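Local coordinates for peptide-binding protein (Photobacterium damsela subsp. piscicida, PDB 6SQX) that cleaves the peptidoglycan of potentially competing bacteria as a secreted NlpC/P60 endopeptidase, probably of the cysteine-peptidase type, at residues 100-105 / 117-122; 92-97 / 207-212; 303-308 / 412-417; 235-240 / 309-314. All blocks are in the same frame, centred on the assembly; numbering follows the deposited sequence. Where two conformers were deposited one is given.

Contact 1 of 4, residues 100-105 / 117-122. With EDO (1,2-ethanediol), chain H; EDO (1,2-ethanediol), chain U.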
# COMPACT_ATOMS: atom_id res chain seq x y z
N TYR A 100 -15.06 -13.98 -11.70
CA TYR A 100 -13.95 -13.48 -12.48
C TYR A 100 -12.93 -14.58 -12.76
O TYR A 100 -12.43 -14.71 -13.88
CB TYR A 100 -13.28 -12.33 -11.74
CG TYR A 100 -12.20 -11.66 -12.52
CD1 TYR A 100 -12.47 -10.58 -13.35
CD2 TYR A 100 -10.88 -12.09 -12.41
CE1 TYR A 100 -11.45 -9.95 -14.06
CE2 TYR A 100 -9.86 -11.48 -13.12
CZ TYR A 100 -10.14 -10.41 -13.94
OH TYR A 100 -9.11 -9.82 -14.64
N TYR A 101 -12.61 -15.39 -11.74
CA TYR A 101 -11.60 -16.44 -11.92
C TYR A 101 -12.17 -17.73 -12.50
O TYR A 101 -11.43 -18.47 -13.16
CB TYR A 101 -10.85 -16.68 -10.62
CG TYR A 101 -10.00 -15.48 -10.33
CD1 TYR A 101 -8.87 -15.21 -11.11
CD2 TYR A 101 -10.31 -14.58 -9.29
CE1 TYR A 101 -8.09 -14.10 -10.88
CE2 TYR A 101 -9.52 -13.45 -9.04
CZ TYR A 101 -8.41 -13.21 -9.85
OH TYR A 101 -7.63 -12.10 -9.63
N LYS A 102 -13.47 -18.00 -12.31
CA LYS A 102 -14.06 -19.15 -12.97
C LYS A 102 -13.97 -19.02 -14.49
O LYS A 102 -13.77 -20.01 -15.19
CB LYS A 102 -15.51 -19.34 -12.54
CG LYS A 102 -15.69 -20.15 -11.27
CD LYS A 102 -17.04 -20.88 -11.28
CE LYS A 102 -17.57 -21.19 -9.87
NZ LYS A 102 -16.69 -22.08 -9.06
N GLU A 103 -14.06 -17.79 -14.99
CA GLU A 103 -14.10 -17.47 -16.41
C GLU A 103 -12.73 -17.38 -17.06
O GLU A 103 -12.66 -17.07 -18.25
CB GLU A 103 -14.84 -16.14 -16.61
CG GLU A 103 -16.34 -16.21 -16.27
CD GLU A 103 -17.03 -14.87 -16.44
OE1 GLU A 103 -16.35 -13.85 -16.70
OE2 GLU A 103 -18.28 -14.84 -16.29
N ARG A 104 -11.64 -17.62 -16.33
CA ARG A 104 -10.31 -17.38 -16.86
C ARG A 104 -9.40 -18.58 -16.71
O ARG A 104 -9.60 -19.45 -15.86
CB ARG A 104 -9.64 -16.18 -16.21
CG ARG A 104 -10.10 -14.88 -16.79
CD ARG A 104 -9.71 -13.71 -15.89
NE ARG A 104 -10.09 -12.45 -16.53
CZ ARG A 104 -11.34 -11.99 -16.57
NH1 ARG A 104 -12.32 -12.70 -16.03
NH2 ARG A 104 -11.61 -10.83 -17.17
N SER A 105 -8.40 -18.62 -17.58
CA SER A 105 -7.28 -19.55 -17.53
C SER A 105 -6.03 -18.77 -17.14
O SER A 105 -5.87 -17.59 -17.51
CB SER A 105 -7.03 -20.20 -18.89
OG SER A 105 -8.21 -20.79 -19.39
N ASN A 117 -11.16 -26.56 -13.36
CA ASN A 117 -12.16 -26.44 -12.31
C ASN A 117 -11.58 -25.92 -10.99
O ASN A 117 -12.19 -26.12 -9.94
CB ASN A 117 -12.79 -27.80 -12.07
CG ASN A 117 -11.80 -28.79 -11.49
OD1 ASN A 117 -10.57 -28.59 -11.57
ND2 ASN A 117 -12.31 -29.86 -10.88
N TRP A 118 -10.41 -25.28 -11.01
CA TRP A 118 -9.69 -25.05 -9.76
C TRP A 118 -10.42 -24.09 -8.82
O TRP A 118 -10.21 -24.17 -7.61
CB TRP A 118 -8.26 -24.58 -10.03
CG TRP A 118 -8.17 -23.13 -10.26
CD1 TRP A 118 -8.56 -22.45 -11.39
CD2 TRP A 118 -7.66 -22.15 -9.34
NE1 TRP A 118 -8.30 -21.10 -11.22
CE2 TRP A 118 -7.77 -20.89 -9.97
CE3 TRP A 118 -7.12 -22.21 -8.05
CZ2 TRP A 118 -7.36 -19.70 -9.36
CZ3 TRP A 118 -6.70 -21.03 -7.45
CH2 TRP A 118 -6.84 -19.79 -8.09
N VAL A 119 -11.27 -23.21 -9.34
CA VAL A 119 -12.03 -22.30 -8.47
C VAL A 119 -13.12 -23.04 -7.71
O VAL A 119 -13.55 -22.58 -6.64
CB VAL A 119 -12.58 -21.13 -9.31
CG1 VAL A 119 -13.28 -20.10 -8.43
CG2 VAL A 119 -11.45 -20.46 -10.10
N ASN A 120 -13.58 -24.19 -8.22
CA ASN A 120 -14.73 -24.86 -7.60
C ASN A 120 -14.46 -25.19 -6.14
O ASN A 120 -15.30 -24.94 -5.27
CB ASN A 120 -15.13 -26.10 -8.39
CG ASN A 120 -15.75 -25.75 -9.70
OD1 ASN A 120 -15.97 -24.56 -9.98
ND2 ASN A 120 -16.05 -26.75 -10.53
N SER A 121 -13.28 -25.75 -5.84
CA SER A 121 -12.97 -26.12 -4.46
C SER A 121 -12.89 -24.88 -3.58
O SER A 121 -13.31 -24.91 -2.41
CB SER A 121 -11.67 -26.91 -4.41
OG SER A 121 -10.54 -26.06 -4.53
N ILE A 122 -12.38 -23.79 -4.12
CA ILE A 122 -12.30 -22.54 -3.38
C ILE A 122 -13.70 -21.98 -3.11
O ILE A 122 -14.00 -21.55 -1.99
CB ILE A 122 -11.41 -21.53 -4.11
CG1 ILE A 122 -9.98 -22.07 -4.19
CG2 ILE A 122 -11.45 -20.16 -3.43
CD1 ILE A 122 -9.11 -21.27 -5.09
C1 EDO H . -5.90 -11.03 -14.23
O1 EDO H . -6.97 -11.43 -15.10
C2 EDO H . -5.37 -9.67 -14.64
O2 EDO H . -4.91 -9.75 -16.01
C1 EDO U . -6.73 -7.72 -10.20
O1 EDO U . -6.01 -6.51 -10.43
C2 EDO U . -7.33 -8.23 -11.51
O2 EDO U . -8.41 -9.12 -11.18

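Contact 2 of 4, residues 92-97 / 207-212. With EDO (1,2-ethanediol), chain I.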
# COMPACT_ATOMS: atom_id res chain seq x y z
N LYS A 92 -21.70 -9.21 -2.89
CA LYS A 92 -21.58 -9.00 -4.33
C LYS A 92 -20.12 -9.08 -4.77
O LYS A 92 -19.79 -9.74 -5.77
CB LYS A 92 -22.20 -7.66 -4.74
CG LYS A 92 -22.03 -7.32 -6.22
CD LYS A 92 -22.50 -5.89 -6.51
CE LYS A 92 -22.61 -5.62 -8.01
NZ LYS A 92 -21.38 -5.95 -8.79
N LEU A 93 -19.23 -8.39 -4.04
CA LEU A 93 -17.80 -8.43 -4.40
C LEU A 93 -17.25 -9.85 -4.35
O LEU A 93 -16.43 -10.23 -5.19
CB LEU A 93 -16.99 -7.50 -3.50
CG LEU A 93 -17.11 -5.98 -3.71
CD1 LEU A 93 -16.18 -5.20 -2.74
CD2 LEU A 93 -16.83 -5.54 -5.14
N GLU A 94 -17.66 -10.63 -3.35
CA GLU A 94 -17.19 -12.00 -3.25
C GLU A 94 -17.67 -12.83 -4.43
O GLU A 94 -16.88 -13.56 -5.05
CB GLU A 94 -17.65 -12.63 -1.94
CG GLU A 94 -16.98 -11.97 -0.72
CD GLU A 94 -15.47 -12.11 -0.75
OE1 GLU A 94 -14.99 -13.27 -0.73
OE2 GLU A 94 -14.79 -11.05 -0.80
N ASN A 95 -18.94 -12.71 -4.76
CA ASN A 95 -19.47 -13.44 -5.92
C ASN A 95 -18.82 -12.98 -7.22
O ASN A 95 -18.52 -13.81 -8.10
CB ASN A 95 -21.00 -13.30 -6.00
CG ASN A 95 -21.71 -14.16 -4.97
OD1 ASN A 95 -21.42 -15.35 -4.83
ND2 ASN A 95 -22.65 -13.57 -4.26
N ASP A 96 -18.58 -11.67 -7.36
CA ASP A 96 -17.88 -11.15 -8.54
C ASP A 96 -16.48 -11.74 -8.66
O ASP A 96 -16.02 -12.01 -9.77
CB ASP A 96 -17.77 -9.63 -8.47
CG ASP A 96 -19.09 -8.92 -8.71
OD1 ASP A 96 -20.09 -9.56 -9.09
OD2 ASP A 96 -19.12 -7.69 -8.52
N THR A 97 -15.78 -11.92 -7.53
CA THR A 97 -14.42 -12.43 -7.58
C THR A 97 -14.40 -13.89 -8.02
O THR A 97 -13.60 -14.29 -8.87
CB THR A 97 -13.75 -12.24 -6.22
OG1 THR A 97 -13.78 -10.85 -5.88
CG2 THR A 97 -12.30 -12.72 -6.23
N LEU A 207 -10.44 -5.25 1.80
CA LEU A 207 -11.32 -6.37 2.06
C LEU A 207 -10.67 -7.62 1.49
O LEU A 207 -10.22 -7.62 0.34
CB LEU A 207 -12.65 -6.18 1.32
CG LEU A 207 -13.62 -7.37 1.24
CD1 LEU A 207 -14.28 -7.61 2.64
CD2 LEU A 207 -14.70 -7.09 0.17
N GLY A 208 -10.61 -8.70 2.27
CA GLY A 208 -10.16 -9.95 1.69
C GLY A 208 -9.84 -10.99 2.75
O GLY A 208 -10.15 -10.82 3.91
N TRP A 209 -9.28 -12.11 2.28
CA TRP A 209 -9.12 -13.29 3.11
C TRP A 209 -7.69 -13.39 3.65
O TRP A 209 -6.71 -13.10 2.94
CB TRP A 209 -9.38 -14.54 2.26
CG TRP A 209 -10.81 -14.63 1.71
CD1 TRP A 209 -11.28 -14.03 0.58
CD2 TRP A 209 -11.90 -15.36 2.27
NE1 TRP A 209 -12.63 -14.32 0.42
CE2 TRP A 209 -13.02 -15.15 1.43
CE3 TRP A 209 -12.04 -16.16 3.40
CZ2 TRP A 209 -14.28 -15.73 1.68
CZ3 TRP A 209 -13.29 -16.72 3.66
CH2 TRP A 209 -14.38 -16.53 2.79
N VAL A 210 -7.57 -13.85 4.89
CA VAL A 210 -6.28 -14.06 5.54
C VAL A 210 -6.35 -15.36 6.31
O VAL A 210 -7.44 -15.84 6.63
CB VAL A 210 -5.95 -12.92 6.53
CG1 VAL A 210 -5.76 -11.57 5.81
CG2 VAL A 210 -7.03 -12.87 7.65
N PRO A 211 -5.21 -15.96 6.64
CA PRO A 211 -5.24 -17.15 7.49
C PRO A 211 -5.92 -16.84 8.81
O PRO A 211 -5.69 -15.79 9.42
CB PRO A 211 -3.75 -17.46 7.71
CG PRO A 211 -3.08 -16.83 6.50
CD PRO A 211 -3.84 -15.56 6.27
N THR A 212 -6.77 -17.77 9.25
CA THR A 212 -7.45 -17.56 10.53
C THR A 212 -6.46 -17.37 11.67
O THR A 212 -6.71 -16.57 12.59
CB THR A 212 -8.41 -18.72 10.78
OG1 THR A 212 -9.37 -18.72 9.72
CG2 THR A 212 -9.11 -18.61 12.17
C1 EDO I . -12.64 -8.25 -3.80
O1 EDO I . -11.98 -9.43 -4.28
C2 EDO I . -11.88 -7.76 -2.58
O2 EDO I . -11.45 -8.91 -1.86

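Contact 3 of 4, residues 303-308 / 412-417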
# COMPACT_ATOMS: atom_id res chain seq x y z
N HIS A 303 14.47 10.28 6.57
CA HIS A 303 14.92 9.01 7.12
C HIS A 303 14.00 7.87 6.70
O HIS A 303 14.46 6.78 6.36
CB HIS A 303 14.95 9.05 8.64
CG HIS A 303 15.94 10.00 9.24
ND1 HIS A 303 17.26 10.09 8.83
CD2 HIS A 303 15.80 10.88 10.27
CE1 HIS A 303 17.88 10.99 9.58
NE2 HIS A 303 17.02 11.49 10.46
N GLN A 304 12.69 8.11 6.76
CA GLN A 304 11.76 7.03 6.42
C GLN A 304 11.81 6.69 4.95
O GLN A 304 11.84 5.50 4.58
CB GLN A 304 10.35 7.44 6.84
CG GLN A 304 10.23 7.52 8.34
CD GLN A 304 10.50 6.18 8.99
OE1 GLN A 304 9.82 5.19 8.70
NE2 GLN A 304 11.54 6.13 9.85
N ILE A 305 11.85 7.71 4.08
CA ILE A 305 12.05 7.46 2.65
C ILE A 305 13.30 6.62 2.41
O ILE A 305 13.28 5.61 1.69
CB ILE A 305 12.10 8.79 1.88
CG1 ILE A 305 10.67 9.34 1.72
CG2 ILE A 305 12.77 8.62 0.52
CD1 ILE A 305 10.65 10.77 1.25
N ASN A 306 14.40 7.01 3.05
CA ASN A 306 15.65 6.29 2.83
C ASN A 306 15.54 4.83 3.26
O ASN A 306 16.21 3.97 2.67
CB ASN A 306 16.78 7.00 3.60
CG ASN A 306 17.30 8.23 2.86
OD1 ASN A 306 16.85 8.51 1.72
ND2 ASN A 306 18.22 9.00 3.48
N ASN A 307 14.75 4.54 4.30
CA ASN A 307 14.61 3.16 4.76
C ASN A 307 13.87 2.27 3.77
O ASN A 307 13.99 1.03 3.84
CB ASN A 307 13.88 3.08 6.09
CG ASN A 307 14.72 3.59 7.26
OD1 ASN A 307 15.95 3.72 7.17
ND2 ASN A 307 14.06 3.87 8.36
N TYR A 308 13.07 2.86 2.86
CA TYR A 308 12.33 2.06 1.88
C TYR A 308 13.08 1.86 0.57
O TYR A 308 12.74 0.94 -0.19
CB TYR A 308 10.95 2.69 1.54
CG TYR A 308 9.99 2.63 2.71
CD1 TYR A 308 9.45 1.41 3.13
CD2 TYR A 308 9.60 3.81 3.37
CE1 TYR A 308 8.59 1.34 4.22
CE2 TYR A 308 8.73 3.76 4.48
CZ TYR A 308 8.23 2.53 4.88
OH TYR A 308 7.39 2.46 5.97
N ILE A 412 11.06 15.27 -9.73
CA ILE A 412 11.38 13.96 -9.15
C ILE A 412 10.25 13.46 -8.24
O ILE A 412 9.41 14.24 -7.76
CB ILE A 412 12.72 13.96 -8.37
CG1 ILE A 412 12.64 15.01 -7.25
CG2 ILE A 412 13.90 14.30 -9.30
CD1 ILE A 412 13.62 14.80 -6.14
N MET A 413 10.25 12.15 -8.00
CA MET A 413 9.25 11.56 -7.11
C MET A 413 9.82 10.35 -6.39
O MET A 413 10.70 9.64 -6.89
CB MET A 413 7.98 11.17 -7.90
CG MET A 413 8.32 10.22 -9.11
SD MET A 413 6.77 9.60 -9.81
CE MET A 413 7.38 8.69 -11.22
N PHE A 414 9.27 10.09 -5.21
CA PHE A 414 9.53 8.87 -4.45
C PHE A 414 8.47 7.87 -4.87
O PHE A 414 7.27 8.19 -4.83
CB PHE A 414 9.40 9.19 -2.96
CG PHE A 414 9.46 7.99 -2.07
CD1 PHE A 414 10.61 7.22 -1.97
CD2 PHE A 414 8.39 7.69 -1.22
CE1 PHE A 414 10.68 6.12 -1.08
CE2 PHE A 414 8.46 6.61 -0.34
CZ PHE A 414 9.61 5.84 -0.26
N ASN A 415 8.87 6.68 -5.33
CA ASN A 415 7.86 5.77 -5.87
C ASN A 415 8.38 4.35 -5.94
O ASN A 415 9.59 4.11 -5.82
CB ASN A 415 7.31 6.30 -7.23
CG ASN A 415 8.31 6.21 -8.41
OD1 ASN A 415 8.00 5.68 -9.47
ND2 ASN A 415 9.50 6.77 -8.23
N ALA A 416 7.46 3.39 -6.14
CA ALA A 416 7.77 1.99 -6.34
C ALA A 416 7.24 1.62 -7.72
O ALA A 416 6.05 1.32 -7.87
CB ALA A 416 7.13 1.09 -5.27
N PRO A 417 8.07 1.67 -8.76
CA PRO A 417 7.62 1.29 -10.10
C PRO A 417 8.08 -0.11 -10.45
O PRO A 417 9.17 -0.52 -10.02
CB PRO A 417 8.34 2.30 -10.98
CG PRO A 417 9.69 2.52 -10.28
CD PRO A 417 9.38 2.35 -8.76

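Contact 4 of 4, residues 235-240 / 309-314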
# COMPACT_ATOMS: atom_id res chain seq x y z
N THR A 235 10.92 2.47 13.56
CA THR A 235 11.71 3.46 12.83
C THR A 235 12.58 2.86 11.73
O THR A 235 13.31 3.61 11.07
CB THR A 235 12.56 4.29 13.79
OG1 THR A 235 13.38 3.40 14.54
CG2 THR A 235 11.65 5.06 14.76
N VAL A 236 12.53 1.53 11.52
CA VAL A 236 13.20 0.85 10.42
C VAL A 236 12.20 -0.10 9.77
O VAL A 236 11.14 -0.40 10.35
CB VAL A 236 14.45 0.06 10.88
CG1 VAL A 236 15.53 1.00 11.50
CG2 VAL A 236 14.07 -1.07 11.87
N ARG A 237 12.51 -0.56 8.55
CA ARG A 237 11.50 -1.31 7.79
C ARG A 237 11.18 -2.64 8.46
O ARG A 237 10.00 -2.99 8.64
CB ARG A 237 11.90 -1.48 6.32
CG ARG A 237 10.77 -2.19 5.52
CD ARG A 237 10.90 -2.07 4.03
NE ARG A 237 12.01 -2.81 3.43
CZ ARG A 237 11.91 -3.98 2.79
NH1 ARG A 237 12.98 -4.52 2.20
NH2 ARG A 237 10.76 -4.65 2.72
N LYS A 238 12.20 -3.45 8.78
CA LYS A 238 11.99 -4.76 9.38
C LYS A 238 12.93 -4.94 10.55
O LYS A 238 14.08 -4.52 10.48
CB LYS A 238 12.32 -5.89 8.42
CG LYS A 238 11.29 -6.01 7.23
CD LYS A 238 11.76 -7.04 6.27
CE LYS A 238 10.90 -7.10 5.03
NZ LYS A 238 9.68 -7.95 5.25
N GLN A 239 12.46 -5.60 11.60
CA GLN A 239 13.36 -5.97 12.69
C GLN A 239 12.80 -7.23 13.35
O GLN A 239 11.61 -7.52 13.25
CB GLN A 239 13.53 -4.82 13.67
CG GLN A 239 12.30 -4.48 14.39
CD GLN A 239 12.47 -3.10 15.07
OE1 GLN A 239 13.20 -2.98 16.05
NE2 GLN A 239 11.81 -2.07 14.55
N ASP A 240 13.68 -7.99 14.01
CA ASP A 240 13.28 -9.25 14.65
C ASP A 240 12.86 -9.02 16.10
O ASP A 240 13.57 -8.34 16.86
CB ASP A 240 14.48 -10.19 14.63
CG ASP A 240 14.91 -10.52 13.23
OD1 ASP A 240 14.02 -10.75 12.40
OD2 ASP A 240 16.15 -10.53 12.92
N ILE A 309 14.06 2.73 0.28
CA ILE A 309 14.75 2.65 -1.00
C ILE A 309 15.40 1.29 -1.13
O ILE A 309 16.05 0.80 -0.19
CB ILE A 309 15.77 3.78 -1.14
CG1 ILE A 309 15.06 5.16 -1.22
CG2 ILE A 309 16.70 3.51 -2.34
CD1 ILE A 309 16.00 6.40 -1.23
N GLY A 310 15.22 0.67 -2.28
CA GLY A 310 15.73 -0.66 -2.54
C GLY A 310 14.78 -1.79 -2.19
O GLY A 310 15.07 -2.96 -2.53
N MET A 311 13.63 -1.51 -1.52
CA MET A 311 12.66 -2.58 -1.30
C MET A 311 12.13 -3.09 -2.63
O MET A 311 11.75 -2.27 -3.48
CB MET A 311 11.51 -1.97 -0.51
CG MET A 311 10.35 -2.94 -0.34
SD MET A 311 9.02 -2.37 0.77
CE MET A 311 8.57 -0.78 0.02
N PRO A 312 12.14 -4.39 -2.89
CA PRO A 312 11.60 -4.89 -4.16
C PRO A 312 10.15 -4.46 -4.34
O PRO A 312 9.39 -4.29 -3.38
CB PRO A 312 11.70 -6.42 -4.03
CG PRO A 312 12.73 -6.65 -2.95
CD PRO A 312 12.63 -5.47 -2.01
N TYR A 313 9.77 -4.30 -5.62
CA TYR A 313 8.36 -4.06 -5.97
C TYR A 313 7.57 -5.33 -5.75
O TYR A 313 7.83 -6.37 -6.38
CB TYR A 313 8.29 -3.66 -7.44
CG TYR A 313 6.87 -3.36 -7.91
CD1 TYR A 313 6.00 -4.40 -8.32
CD2 TYR A 313 6.38 -2.05 -7.88
CE1 TYR A 313 4.71 -4.12 -8.73
CE2 TYR A 313 5.08 -1.77 -8.27
CZ TYR A 313 4.27 -2.80 -8.67
OH TYR A 313 2.94 -2.54 -9.09
N GLY A 314 6.54 -5.24 -4.89
CA GLY A 314 5.64 -6.37 -4.67
C GLY A 314 4.21 -6.01 -5.04
O GLY A 314 3.56 -5.27 -4.29

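Contact 1 of 4, residues 100-105 / 117-122
Tyr101 and Lys102, on the last turn of helix 90-102, meet Val119 and Asn120 at the start of the 118-126 region. Just before them, Tyr100 OH and O1 of the 1,2-ethanediol of chain H, probably from the crystallisation liquor, share a hydrogen bond of 2.7 Å. Tyr101 touches the second helix near its backbone. Its CB lies 3.9 Å from Val119 CG2, and the same methyl rests 3.7 Å from Tyr101 O. The phenol ring then runs away from helix 118-126, and Tyr100 CD2 sits over the centre of one of its faces. Lys102 makes both an apolar and a polar contact. Its CG packs against Val119 CG1 at 3.7 Å. A bend at the last torsion (chi4 -61°) then turns the ammonium group to Asn120. There NZ gives a 2.7 Å hydrogen bond to Asn120 OD1, at a C=O...N angle of 147°. The two side chains cross at about a right angle. Arg104 folds back over Tyr100. Its guanidinium lies on a face of the Tyr100 ring, while NH1 bonds to Tyr100 O at 2.9 Å and ties the chain leaving the helix to its last turn. The contact joins two consecutive helices, 90-102 and 118-126, across the loop between them. Leu154, Phe160, Tyr175 and Ile176 pack around Tyr101, and Pro155 meets Ile122, all from the connection between strands 149-152 and 177-181.

Contact 2 of 4, residues 92-97 / 207-212
Helix 92-97 passes strand 207-211 with axes 10.5 Å apart at closest approach and N-to-C directions 67° apart. Side chains bridge the gap. The strand is an outermost one of the five-stranded antiparallel sheet of the SH3 domain (SH3b1 type), and the helix packs against that domain. Leu93 and Leu207 meet by their methyl ends, Leu93 CD1 to Leu207 CD2 at 3.8 Å. Glu94 stands beside them, its chain bent at the second torsion (chi2 -61°), which turns the carboxylate toward the indole. Trp209 NE1 donates to Glu94 OE1 over 2.8 Å. The carboxylate and ring planes are steeply turned against each other. OE1 is met on its syn side but 25° out of the carboxylate plane, and the N-H...O line is bent. Leu200 and Met126 touch both Glu94 and Trp209, which places this buried carboxyl group among apolar side chains. Such surroundings would probably raise its pKa, with the indole N-H partly offsetting this. A molecule of 1,2-ethanediol, probably from the crystallisation liquor, spans the two segments beside Leu207. Its O1 and O2 give hydrogen bonds to Thr97 OG1 and Leu207 O, each 2.8 Å long. Thr97 OG1 in turn bonds to Leu93 O at 2.8 Å. That carbonyl also accepts the helical bond from Thr97 N, and the two donors reach it from opposite faces of its plane.

Contact 3 of 4, residues 303-308 / 412-417
Phe414 carries CG anti to its backbone N (chi1 172°), which extends the ring from strand 408-415 toward helix 298-308. On the helix, Ile305 has chi1 -77°, with CG1 beside the backbone N and CG2 beside the carbonyl carbon. Both branches thereby meet the same ring. CG1 stands over the centre of one face, 3.9 Å from the ring centroid and only 5° off the ring normal. This is a CH-pi contact of nearly perpendicular approach. CG2 lies above the same face but beyond the rim, on the CD1-CE1 side, 3.6 Å from Phe414 CD1 and equally close to CE1. The two side chains slide past each other in opposite directions. One turn later, Tyr308 meets the far end of the phenyl group. Its CB is at the edge, near the ring plane, 3.9 Å from Phe414 CZ. The two side chains cross at a slant, and Tyr308 CD2 also comes near CZ. Ile305 and Tyr308 thus hold the phenyl group from a face and from an edge. Leu327, on helix 326-334, touches both Tyr308 and Phe414, while Met400 and Thr437 also pack on Phe414. The contact joins a helix to the antiparallel sheet of the NlpC/P60 domain, in its buried interior. The next strand residue, Asn415, takes no part in it and hydrogen-bonds to His395 and Thr440. No hydrogen bond crosses between the two segments. Here the helix is held to the sheet by dispersion and by the burial of apolar surface.

Contact 4 of 4, residues 235-240 / 309-314
The guanidinium of Arg237 lies against the side chain of Met311, which occupies one of its faces. Met311 CG sits 3.5 Å above the plane of the Arg237 guanidinium, displaced toward the rim, and SD lies over the same face. SD approaches Arg237 NH2 to 3.5 Å, and CG is equally close to that nitrogen. Pro312 comes in obliquely, its CD 4.3 Å from Arg237 NH1, and adds a small contact at the exposed margin. The two long side chains cross at a slant. Arg237 leaves its backbone extended (chi1 -176°) and bends at chi3, 70°, which lays the flat group against the thioether. Met311 is extended through its first two torsions and bent at the third (chi3 55°). No hydrogen bond joins the two segments. The touch is van der Waals, between the flat cation and the CB-CG-SD part of Met311. Arg237 NH2 has a polar partner in Asn321 OD1, and this bond would help fix how the plane is turned. The contact joins the link between strands 230-234 and 238-240 to the loop that follows helix 298-308 in the NlpC/P60 domain. Two residues on from Met311, Tyr313 OH bonds to the oxidised cysteine, a cysteinesulfonic acid, at position 324. Helix 326-334 lies alongside, with Arg330 touching both Arg237 and Met311, and Leu327 packing on Met311.

Contacts 1 and 2 share helix 90-102 and lie on the SH3 side of the chain, their centres 14 Å apart. Contacts 3 and 4 belong to the NlpC/P60 side, 11 Å apart, and follow one another along helix 298-308 and its outgoing loop. They touch: Asn307 ND2 comes within 2.8 Å of Thr235 O. Contact 3 alone is fully buried, and it is purely apolar. The other three are partly buried and each brings in a charged side chain. Contact 1 keeps its polar bond at the exposed margin, contact 2 has one between buried residues, and contact 4 combines a charged group with apolar contact alone.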